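Local atomic coordinates of parahox neighbor (Phaeodactylum tricornutum CCAP 1055/1, PDB entry 5Z5M), a protein that probably performs the last two steps from urate to (S)-allantoin, hydrolysing 5-hydroxyisourate and decarboxylating OHCU. Residues A[125-130]-A[140-145]; A[273-276]-A[281-284]; A[19-24]-A[171-176]. All coordinates share one frame; numbering follows the deposited sequence.

Contact 1: A[125-130]-A[140-145]; sequences FPFILA and LAALGG
F127 meets helix 136-146 on two residues, L143 over one ring face and A142 at the ring edge. CG of L143 sits almost exactly above the ring centre, 3.7 Å from the centroid, in a CH-pi contact only 3° off the ring normal. L143 CD2 lies 3.7 Å from F127 CD1. The A142 methyl lies near the ring plane, with CB 3.8 Å from F127 CZ. With CG of F127 anti to the backbone N (chi1 177°), the ring extends straight out from the loop to the helix. This is the tight, buried part. The looser side is at L129, which is partly exposed and offers just one methyl, CD2, at 4.0 Å from A142 CB. An alanine in place of F127 is likely to strip the ring off L143 and leave A142 with only the L129 methyl across this contact, opening a gap between loop and helix. The ring is also held edge-to-face by Y119 of helix 106-123. A142 in addition packs on A254 of the second subunit. The contact pins the loop between two successive helices onto the second of them, within the all-helical OHCU decarboxylase domain.

Contact 2: A[273-276]-A[281-284]; sequences FGID and HYHV
Y282 and I275 are brought together by the torsions of the tyrosine. Its CG is anti to the carbonyl carbon and beside the backbone N (chi1 -82°), which points the ring at strand 268-275. F273 instead has CG between its backbone N and carbonyl carbon (chi1 70°), and its ring turns one face to V284.

The tyrosine makes the larger part of the contact. I275 lies over one face of its ring. CG2 makes a CH-pi contact, 4.3 Å from the Y282 ring centroid and offset toward the rim, while CG1 lies 4.1 Å from Y282 CD2. The two side chains run past each other in opposite directions. The phenol then ends at the strand end, where D276 N donates to Y282 OH at 3.0 Å with an N-H...O angle of 160°. This bond holds the hydroxyl at the point where the chain leaves the strand. G274 O also lies close to the ring, 3.8 Å from Y282 CE2. At the other end the packing is purely apolar, with V284 CG2 4.1 Å from F273 CE2.

The carboxylate of D276 turns elsewhere, and its OD1 accepts a bond from Q263 N of the second subunit. Y282 also makes a cation-pi contact with R297, and F273 stacks on W245.

Strand 268-275 ends an antiparallel four-strand sheet, and strand 281-289 belongs to the other sheet. Backbone bonds from G274 join the first sheet to the second subunit. Facing sheets joined by apolar side chains, with an edge strand meeting another subunit, are characteristic of the transthyretin-like beta sandwich of the HIUase family.

Contact 3: A[19-24]-A[171-176]; sequences ASFLGG and LSKIDT
K173 lies over one face of the F21 ring and makes a cation-pi contact. NZ is 3.6 Å from the ring centroid and 17° off its normal, shifted toward the rim beside F21 CE1. The preceding methylene takes part as well, since CE makes a CH-pi contact with the same ring. CE also lies 3.1 Å from F21 O, so the lysine end sits close to both the ring face and the carbonyl of F21. The lysine chain gets there by bending at both chi3 and chi4 (52° and 56°), which curls its end over the ring. Nearer the backbone, K173 CB touches F21 CZ at 3.8 Å.

The ring edge is met by the chain at and just after the lysine. K173 O lies in the ring plane, 3.5 Å from F21 CZ. I174 CG1 packs at the edge, 4.1 Å from F21 CE2. I174 is the first residue to leave helical geometry, and its side chain meets the ring edge beside K173 O.

L10 and V5 also touch F21. Further out, I174 packs on V7 and on L52. D175 joins V5 by a backbone hydrogen bond. The contact thus ties F21 of helix 15-22 to the C-terminal end of helix 151-173, with side chains of helices 7-11 and 49-61 packed against it.

Overall arrangement
Contacts 1 and 3 belong to the helical part of the chain, and contact 2 to the transthyretin-like part. Along the sequence, contact 1 is nested inside the loop that contact 3 closes, and contact 2 follows both. The centres of contacts 1 and 3 lie about 26 Å apart, their nearest atoms about 11 Å; for contacts 1 and 2 these distances are about 26 Å and about 8 Å. Contacts 2 and 3 are about 23 Å apart by centres, yet touch by packing, D276 O 4.1 Å from L171 CD1. In addition, W167 NE1 of helix 151-173 is hydrogen-bonded to D276 O. Contacts 1 and 2 both meet the second subunit, whereas contact 3 touches no other chain.

Contact 1: A[125-130]-A[140-145]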
ATOM      1  N   PHE A 125     -36.684  14.785  -4.722  1.00 24.00           N
ATOM      2  CA  PHE A 125     -36.584  14.620  -3.272  1.00 21.36           C
ATOM      3  C   PHE A 125     -35.505  15.570  -2.746  1.00 16.04           C
ATOM      4  O   PHE A 125     -34.657  16.023  -3.513  1.00 20.29           O
ATOM      5  CB  PHE A 125     -36.277  13.160  -2.899  1.00 20.67           C
ATOM      6  CG  PHE A 125     -35.150  12.552  -3.684  1.00 19.27           C
ATOM      7  CD1 PHE A 125     -35.404  11.829  -4.837  1.00 13.74           C
ATOM      8  CD2 PHE A 125     -33.835  12.704  -3.268  1.00 12.45           C
ATOM      9  CE1 PHE A 125     -34.373  11.270  -5.565  1.00 18.48           C
ATOM     10  CE2 PHE A 125     -32.799  12.149  -3.989  1.00 15.56           C
ATOM     11  CZ  PHE A 125     -33.067  11.431  -5.142  1.00 17.51           C
ATOM     12  N   PRO A 126     -35.548  15.899  -1.445  1.00 16.33           N
ATOM     13  CA  PRO A 126     -34.595  16.881  -0.914  1.00 24.25           C
ATOM     14  C   PRO A 126     -33.164  16.359  -0.790  1.00 24.65           C
ATOM     15  O   PRO A 126     -32.928  15.151  -0.754  1.00 14.73           O
ATOM     16  CB  PRO A 126     -35.168  17.218   0.471  1.00 25.64           C
ATOM     17  CG  PRO A 126     -36.018  16.055   0.832  1.00 22.47           C
ATOM     18  CD  PRO A 126     -36.583  15.541  -0.454  1.00 22.77           C
ATOM     19  N   PHE A 127     -32.213  17.285  -0.740  1.00 13.64           N
ATOM     20  CA  PHE A 127     -30.819  16.935  -0.521  1.00 14.99           C
ATOM     21  C   PHE A 127     -30.645  16.446   0.904  1.00 17.82           C
ATOM     22  O   PHE A 127     -30.947  17.162   1.859  1.00 17.66           O
ATOM     23  CB  PHE A 127     -29.910  18.135  -0.792  1.00 16.48           C
ATOM     24  CG  PHE A 127     -28.458  17.877  -0.512  1.00 15.11           C
ATOM     25  CD1 PHE A 127     -27.673  17.188  -1.423  1.00 14.43           C
ATOM     26  CD2 PHE A 127     -27.873  18.340   0.651  1.00 17.15           C
ATOM     27  CE1 PHE A 127     -26.330  16.956  -1.171  1.00 11.53           C
ATOM     28  CE2 PHE A 127     -26.530  18.113   0.910  1.00 11.64           C
ATOM     29  CZ  PHE A 127     -25.760  17.422  -0.008  1.00 15.39           C
ATOM     30  N   ILE A 128     -30.159  15.218   1.041  1.00 17.66           N
ATOM     31  CA  ILE A 128     -29.965  14.613   2.345  1.00 15.67           C
ATOM     32  C   ILE A 128     -28.489  14.295   2.560  1.00 12.75           C
ATOM     33  O   ILE A 128     -27.832  13.734   1.682  1.00 14.77           O
ATOM     34  CB  ILE A 128     -30.817  13.334   2.494  1.00 17.26           C
ATOM     35  CG1 ILE A 128     -32.292  13.664   2.259  1.00 18.26           C
ATOM     36  CG2 ILE A 128     -30.616  12.696   3.867  1.00 16.16           C
ATOM     37  CD1 ILE A 128     -33.186  12.443   2.183  1.00 17.78           C
ATOM     38  N   LEU A 129     -27.970  14.675   3.722  1.00 12.73           N
ATOM     39  CA  LEU A 129     -26.569  14.445   4.054  1.00 16.82           C
ATOM     40  C   LEU A 129     -26.407  14.044   5.518  1.00 21.74           C
ATOM     41  O   LEU A 129     -26.769  14.800   6.421  1.00 25.75           O
ATOM     42  CB  LEU A 129     -25.734  15.694   3.757  1.00 13.87           C
ATOM     43  CG  LEU A 129     -24.232  15.534   3.988  1.00 13.18           C
ATOM     44  CD1 LEU A 129     -23.648  14.467   3.068  1.00 22.38           C
ATOM     45  CD2 LEU A 129     -23.504  16.854   3.796  1.00 22.64           C
ATOM     46  N   ALA A 130     -25.871  12.849   5.743  1.00 14.42           N
ATOM     47  CA  ALA A 130     -25.641  12.356   7.096  1.00 23.24           C
ATOM     48  C   ALA A 130     -24.173  12.476   7.482  1.00 27.16           C
ATOM     49  O   ALA A 130     -23.374  11.585   7.193  1.00 43.54           O
ATOM     50  CB  ALA A 130     -26.092  10.914   7.214  1.00 22.97           C
ATOM     51  N   LEU A 140     -21.221  22.168   1.325  1.00 11.36           N
ATOM     52  CA  LEU A 140     -21.129  22.792   0.009  1.00 12.72           C
ATOM     53  C   LEU A 140     -20.453  21.872  -1.004  1.00 15.68           C
ATOM     54  O   LEU A 140     -20.872  21.806  -2.163  1.00 15.67           O
ATOM     55  CB  LEU A 140     -20.380  24.124   0.099  1.00 18.38           C
ATOM     56  CG  LEU A 140     -21.191  25.264   0.716  1.00 16.25           C
ATOM     57  CD1 LEU A 140     -20.282  26.430   1.079  1.00 31.50           C
ATOM     58  CD2 LEU A 140     -22.274  25.710  -0.260  1.00 19.40           C
ATOM     59  N   ALA A 141     -19.420  21.154  -0.565  1.00 12.13           N
ATOM     60  CA  ALA A 141     -18.731  20.210  -1.441  1.00 13.10           C
ATOM     61  C   ALA A 141     -19.661  19.077  -1.870  1.00 11.15           C
ATOM     62  O   ALA A 141     -19.650  18.658  -3.028  1.00 13.84           O
ATOM     63  CB  ALA A 141     -17.497  19.648  -0.757  1.00 16.26           C
ATOM     64  N   ALA A 142     -20.465  18.591  -0.929  1.00 13.93           N
ATOM     65  CA  ALA A 142     -21.396  17.502  -1.202  1.00 17.17           C
ATOM     66  C   ALA A 142     -22.480  17.950  -2.180  1.00 16.07           C
ATOM     67  O   ALA A 142     -22.746  17.280  -3.175  1.00 11.82           O
ATOM     68  CB  ALA A 142     -22.020  16.995   0.093  1.00 14.63           C
ATOM     69  N   LEU A 143     -23.103  19.086  -1.883  1.00 12.84           N
ATOM     70  CA  LEU A 143     -24.118  19.658  -2.757  1.00 11.75           C
ATOM     71  C   LEU A 143     -23.553  19.968  -4.134  1.00 15.89           C
ATOM     72  O   LEU A 143     -24.176  19.672  -5.150  1.00 15.60           O
ATOM     73  CB  LEU A 143     -24.702  20.931  -2.141  1.00 21.43           C
ATOM     74  CG  LEU A 143     -26.180  20.896  -1.745  1.00 28.59           C
ATOM     75  CD1 LEU A 143     -26.600  22.225  -1.135  1.00 26.37           C
ATOM     76  CD2 LEU A 143     -27.051  20.551  -2.944  1.00 22.47           C
ATOM     77  N   GLY A 144     -22.365  20.564  -4.160  1.00 18.56           N
ATOM     78  CA  GLY A 144     -21.738  20.948  -5.412  1.00 22.50           C
ATOM     79  C   GLY A 144     -21.475  19.761  -6.317  1.00 18.76           C
ATOM     80  O   GLY A 144     -21.603  19.857  -7.538  1.00 16.90           O
ATOM     81  N   GLY A 145     -21.114  18.633  -5.713  1.00 15.54           N
ATOM     82  CA  GLY A 145     -20.814  17.437  -6.475  1.00 11.64           C
ATOM     83  C   GLY A 145     -22.062  16.671  -6.876  1.00 13.58           C
ATOM     84  O   GLY A 145     -22.241  16.325  -8.041  1.00 18.01           O
TER

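Contact 2: A[273-276]-A[281-284]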
ATOM      1  N   PHE A 273      -8.539   8.365  12.689  1.00  8.47           N
ATOM      2  CA  PHE A 273      -9.604   7.485  12.204  1.00 11.35           C
ATOM      3  C   PHE A 273     -10.885   7.545  13.042  1.00  7.56           C
ATOM      4  O   PHE A 273     -10.876   7.948  14.210  1.00  9.62           O
ATOM      5  CB  PHE A 273      -9.102   6.038  12.138  1.00  8.87           C
ATOM      6  CG  PHE A 273      -8.869   5.412  13.488  1.00  7.94           C
ATOM      7  CD1 PHE A 273      -7.699   5.654  14.186  1.00  6.06           C
ATOM      8  CD2 PHE A 273      -9.823   4.585  14.054  1.00  7.84           C
ATOM      9  CE1 PHE A 273      -7.477   5.077  15.425  1.00 12.21           C
ATOM     10  CE2 PHE A 273      -9.610   4.005  15.295  1.00 14.53           C
ATOM     11  CZ  PHE A 273      -8.438   4.250  15.980  1.00 10.97           C
ATOM     12  N   GLY A 274     -11.991   7.125  12.434  1.00  7.66           N
ATOM     13  CA  GLY A 274     -13.275   7.148  13.103  1.00  8.27           C
ATOM     14  C   GLY A 274     -13.781   5.754  13.408  1.00 15.73           C
ATOM     15  O   GLY A 274     -13.542   4.819  12.638  1.00  8.53           O
ATOM     16  N   ILE A 275     -14.466   5.624  14.542  1.00  8.13           N
ATOM     17  CA  ILE A 275     -15.169   4.398  14.908  1.00  7.58           C
ATOM     18  C   ILE A 275     -16.678   4.647  14.843  1.00  7.00           C
ATOM     19  O   ILE A 275     -17.191   5.557  15.485  1.00  9.68           O
ATOM     20  CB  ILE A 275     -14.774   3.907  16.308  1.00 10.51           C
ATOM     21  CG1 ILE A 275     -13.317   3.420  16.295  1.00 11.72           C
ATOM     22  CG2 ILE A 275     -15.718   2.780  16.775  1.00  6.68           C
ATOM     23  CD1 ILE A 275     -12.729   3.229  17.671  1.00 19.12           C
ATOM     24  N   ASP A 276     -17.384   3.841  14.063  1.00  6.75           N
ATOM     25  CA  ASP A 276     -18.796   4.102  13.794  1.00  8.81           C
ATOM     26  C   ASP A 276     -19.750   3.118  14.485  1.00  9.05           C
ATOM     27  O   ASP A 276     -20.935   3.404  14.621  1.00 11.10           O
ATOM     28  CB  ASP A 276     -19.044   4.079  12.287  1.00  8.02           C
ATOM     29  CG  ASP A 276     -20.470   4.464  11.921  1.00 20.67           C
ATOM     30  OD1 ASP A 276     -20.868   5.619  12.192  1.00 18.54           O
ATOM     31  OD2 ASP A 276     -21.198   3.608  11.372  1.00 20.51           O
ATOM     32  N   HIS A 281     -15.487  -5.321  15.840  1.00 11.34           N
ATOM     33  CA  HIS A 281     -14.047  -5.405  16.040  1.00 15.50           C
ATOM     34  C   HIS A 281     -13.347  -4.546  14.987  1.00 15.28           C
ATOM     35  O   HIS A 281     -13.414  -4.831  13.788  1.00 14.47           O
ATOM     36  CB  HIS A 281     -13.566  -6.852  15.952  1.00 15.72           C
ATOM     37  CG  HIS A 281     -12.078  -6.999  15.991  1.00 10.90           C
ATOM     38  ND1 HIS A 281     -11.431  -8.142  15.574  1.00 19.52           N
ATOM     39  CD2 HIS A 281     -11.104  -6.145  16.397  1.00  9.27           C
ATOM     40  CE1 HIS A 281     -10.128  -7.989  15.720  1.00 20.06           C
ATOM     41  NE2 HIS A 281      -9.903  -6.782  16.216  1.00 16.00           N
ATOM     42  N   TYR A 282     -12.703  -3.476  15.433  1.00 10.83           N
ATOM     43  CA  TYR A 282     -11.919  -2.637  14.535  1.00  8.29           C
ATOM     44  C   TYR A 282     -10.455  -3.006  14.674  1.00  8.21           C
ATOM     45  O   TYR A 282      -9.901  -2.967  15.765  1.00 11.87           O
ATOM     46  CB  TYR A 282     -12.115  -1.151  14.842  1.00 10.41           C
ATOM     47  CG  TYR A 282     -13.351  -0.518  14.242  1.00  9.82           C
ATOM     48  CD1 TYR A 282     -14.623  -0.961  14.581  1.00 12.68           C
ATOM     49  CD2 TYR A 282     -13.244   0.547  13.361  1.00  6.69           C
ATOM     50  CE1 TYR A 282     -15.753  -0.365  14.040  1.00 12.16           C
ATOM     51  CE2 TYR A 282     -14.361   1.147  12.820  1.00 15.03           C
ATOM     52  CZ  TYR A 282     -15.612   0.685  13.157  1.00 11.04           C
ATOM     53  OH  TYR A 282     -16.729   1.282  12.623  1.00 22.85           O
ATOM     54  N   HIS A 283      -9.834  -3.384  13.568  1.00  8.39           N
ATOM     55  CA  HIS A 283      -8.399  -3.630  13.559  1.00 11.92           C
ATOM     56  C   HIS A 283      -7.740  -2.565  12.686  1.00 11.60           C
ATOM     57  O   HIS A 283      -7.914  -2.562  11.475  1.00  8.62           O
ATOM     58  CB  HIS A 283      -8.091  -5.035  13.041  1.00 10.65           C
ATOM     59  CG  HIS A 283      -6.631  -5.354  13.010  1.00 13.35           C
ATOM     60  ND1 HIS A 283      -5.906  -5.621  14.154  1.00 16.34           N
ATOM     61  CD2 HIS A 283      -5.757  -5.431  11.981  1.00 15.53           C
ATOM     62  CE1 HIS A 283      -4.650  -5.860  13.824  1.00 16.28           C
ATOM     63  NE2 HIS A 283      -4.528  -5.746  12.517  1.00 17.52           N
ATOM     64  N   VAL A 284      -7.001  -1.649  13.303  1.00  6.77           N
ATOM     65  CA  VAL A 284      -6.404  -0.543  12.564  1.00  6.85           C
ATOM     66  C   VAL A 284      -4.892  -0.593  12.696  1.00 14.46           C
ATOM     67  O   VAL A 284      -4.324   0.005  13.608  1.00 16.31           O
ATOM     68  CB  VAL A 284      -6.949   0.816  13.057  1.00 12.39           C
ATOM     69  CG1 VAL A 284      -6.344   1.979  12.248  1.00 11.63           C
ATOM     70  CG2 VAL A 284      -8.463   0.834  12.954  1.00 12.71           C
TER

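Contact 3: A[19-24]-A[171-176]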
ATOM      1  N   ALA A  19     -42.580  -0.302  19.413  1.00 15.88           N
ATOM      2  CA  ALA A  19     -42.934   0.439  18.211  1.00 19.81           C
ATOM      3  C   ALA A  19     -42.946   1.939  18.488  1.00 26.19           C
ATOM      4  O   ALA A  19     -42.494   2.736  17.667  1.00 20.42           O
ATOM      5  CB  ALA A  19     -44.282  -0.019  17.681  1.00 28.51           C
ATOM      6  N   SER A  20     -43.452   2.317  19.655  1.00 15.35           N
ATOM      7  CA  SER A  20     -43.474   3.717  20.052  1.00 15.58           C
ATOM      8  C   SER A  20     -42.051   4.258  20.207  1.00 27.32           C
ATOM      9  O   SER A  20     -41.750   5.388  19.816  1.00 18.65           O
ATOM     10  CB  SER A  20     -44.257   3.888  21.353  1.00 24.47           C
ATOM     11  OG  SER A  20     -44.167   5.216  21.830  1.00 37.84           O
ATOM     12  N   PHE A  21     -41.175   3.433  20.769  1.00 18.20           N
ATOM     13  CA  PHE A  21     -39.793   3.832  20.996  1.00 25.41           C
ATOM     14  C   PHE A  21     -39.064   4.067  19.673  1.00 19.40           C
ATOM     15  O   PHE A  21     -38.298   5.020  19.539  1.00 18.28           O
ATOM     16  CB  PHE A  21     -39.068   2.769  21.827  1.00 16.24           C
ATOM     17  CG  PHE A  21     -37.684   3.166  22.254  1.00 16.57           C
ATOM     18  CD1 PHE A  21     -37.489   3.919  23.397  1.00 29.14           C
ATOM     19  CD2 PHE A  21     -36.579   2.766  21.522  1.00 19.09           C
ATOM     20  CE1 PHE A  21     -36.214   4.281  23.796  1.00 31.74           C
ATOM     21  CE2 PHE A  21     -35.305   3.120  21.916  1.00 25.95           C
ATOM     22  CZ  PHE A  21     -35.121   3.882  23.051  1.00 27.59           C
ATOM     23  N   LEU A  22     -39.330   3.213  18.689  1.00 16.26           N
ATOM     24  CA  LEU A  22     -38.579   3.225  17.433  1.00 26.98           C
ATOM     25  C   LEU A  22     -39.328   3.862  16.267  1.00 23.54           C
ATOM     26  O   LEU A  22     -38.857   3.826  15.131  1.00 20.94           O
ATOM     27  CB  LEU A  22     -38.189   1.797  17.050  1.00 14.08           C
ATOM     28  CG  LEU A  22     -37.318   1.033  18.047  1.00 17.05           C
ATOM     29  CD1 LEU A  22     -37.226  -0.436  17.645  1.00 16.32           C
ATOM     30  CD2 LEU A  22     -35.936   1.656  18.127  1.00 14.40           C
ATOM     31  N   GLY A  23     -40.489   4.446  16.539  1.00 19.70           N
ATOM     32  CA  GLY A  23     -41.347   4.949  15.476  1.00 30.02           C
ATOM     33  C   GLY A  23     -40.813   6.133  14.682  1.00 27.10           C
ATOM     34  O   GLY A  23     -41.311   6.429  13.590  1.00 27.90           O
ATOM     35  N   GLY A  24     -39.808   6.813  15.226  1.00 18.50           N
ATOM     36  CA  GLY A  24     -39.260   8.008  14.605  1.00 17.99           C
ATOM     37  C   GLY A  24     -37.846   7.836  14.073  1.00 25.76           C
ATOM     38  O   GLY A  24     -37.243   8.788  13.572  1.00 22.40           O
ATOM     39  N   LEU A 171     -28.355   5.120  17.961  1.00 14.04           N
ATOM     40  CA  LEU A 171     -27.223   5.237  18.883  1.00 12.67           C
ATOM     41  C   LEU A 171     -27.503   6.228  20.014  1.00 20.41           C
ATOM     42  O   LEU A 171     -27.034   6.047  21.142  1.00 17.22           O
ATOM     43  CB  LEU A 171     -25.957   5.659  18.131  1.00 14.58           C
ATOM     44  CG  LEU A 171     -25.212   4.569  17.355  1.00 17.62           C
ATOM     45  CD1 LEU A 171     -24.056   5.173  16.581  1.00 13.51           C
ATOM     46  CD2 LEU A 171     -24.707   3.486  18.291  1.00 13.85           C
ATOM     47  N   SER A 172     -28.265   7.275  19.714  1.00 19.61           N
ATOM     48  CA  SER A 172     -28.519   8.323  20.699  1.00 19.44           C
ATOM     49  C   SER A 172     -29.648   7.946  21.655  1.00 25.41           C
ATOM     50  O   SER A 172     -29.719   8.457  22.773  1.00 28.57           O
ATOM     51  CB  SER A 172     -28.833   9.653  20.007  1.00 20.70           C
ATOM     52  OG  SER A 172     -30.083   9.608  19.345  1.00 35.59           O
ATOM     53  N   LYS A 173     -30.515   7.034  21.227  1.00 18.24           N
ATOM     54  CA  LYS A 173     -31.645   6.621  22.054  1.00 22.37           C
ATOM     55  C   LYS A 173     -31.350   5.375  22.881  1.00 22.22           C
ATOM     56  O   LYS A 173     -32.011   5.120  23.887  1.00 22.35           O
ATOM     57  CB  LYS A 173     -32.878   6.365  21.185  1.00 22.96           C
ATOM     58  CG  LYS A 173     -33.460   7.608  20.555  1.00 22.01           C
ATOM     59  CD  LYS A 173     -34.596   7.249  19.614  1.00 28.94           C
ATOM     60  CE  LYS A 173     -35.621   6.373  20.312  1.00 32.16           C
ATOM     61  NZ  LYS A 173     -36.150   6.993  21.558  1.00 27.14           N
ATOM     62  N   ILE A 174     -30.357   4.601  22.454  1.00 16.38           N
ATOM     63  CA  ILE A 174     -30.066   3.319  23.087  1.00 20.75           C
ATOM     64  C   ILE A 174     -28.760   3.352  23.881  1.00 22.95           C
ATOM     65  O   ILE A 174     -27.752   3.879  23.415  1.00 19.66           O
ATOM     66  CB  ILE A 174     -30.012   2.192  22.030  1.00 17.00           C
ATOM     67  CG1 ILE A 174     -31.432   1.831  21.579  1.00 22.93           C
ATOM     68  CG2 ILE A 174     -29.291   0.961  22.572  1.00 22.20           C
ATOM     69  CD1 ILE A 174     -31.485   0.840  20.434  1.00 29.92           C
ATOM     70  N   ASP A 175     -28.795   2.797  25.089  1.00 20.18           N
ATOM     71  CA  ASP A 175     -27.611   2.688  25.939  1.00 21.94           C
ATOM     72  C   ASP A 175     -26.707   1.564  25.432  1.00 15.32           C
ATOM     73  O   ASP A 175     -27.032   0.387  25.564  1.00 21.68           O
ATOM     74  CB  ASP A 175     -28.029   2.445  27.396  1.00 27.08           C
ATOM     75  CG  ASP A 175     -26.847   2.204  28.324  1.00 27.76           C
ATOM     76  OD1 ASP A 175     -25.694   2.497  27.948  1.00 33.25           O
ATOM     77  OD2 ASP A 175     -27.082   1.726  29.451  1.00 28.10           O
ATOM     78  N   THR A 176     -25.569   1.930  24.853  1.00 19.03           N
ATOM     79  CA  THR A 176     -24.678   0.945  24.248  1.00 15.33           C
ATOM     80  C   THR A 176     -23.487   0.617  25.144  1.00 17.52           C
ATOM     81  O   THR A 176     -22.478   0.103  24.672  1.00 15.07           O
ATOM     82  CB  THR A 176     -24.149   1.425  22.875  1.00 17.39           C
ATOM     83  OG1 THR A 176     -23.461   2.672  23.027  1.00 17.89           O
ATOM     84  CG2 THR A 176     -25.300   1.606  21.886  1.00 20.29           C
TER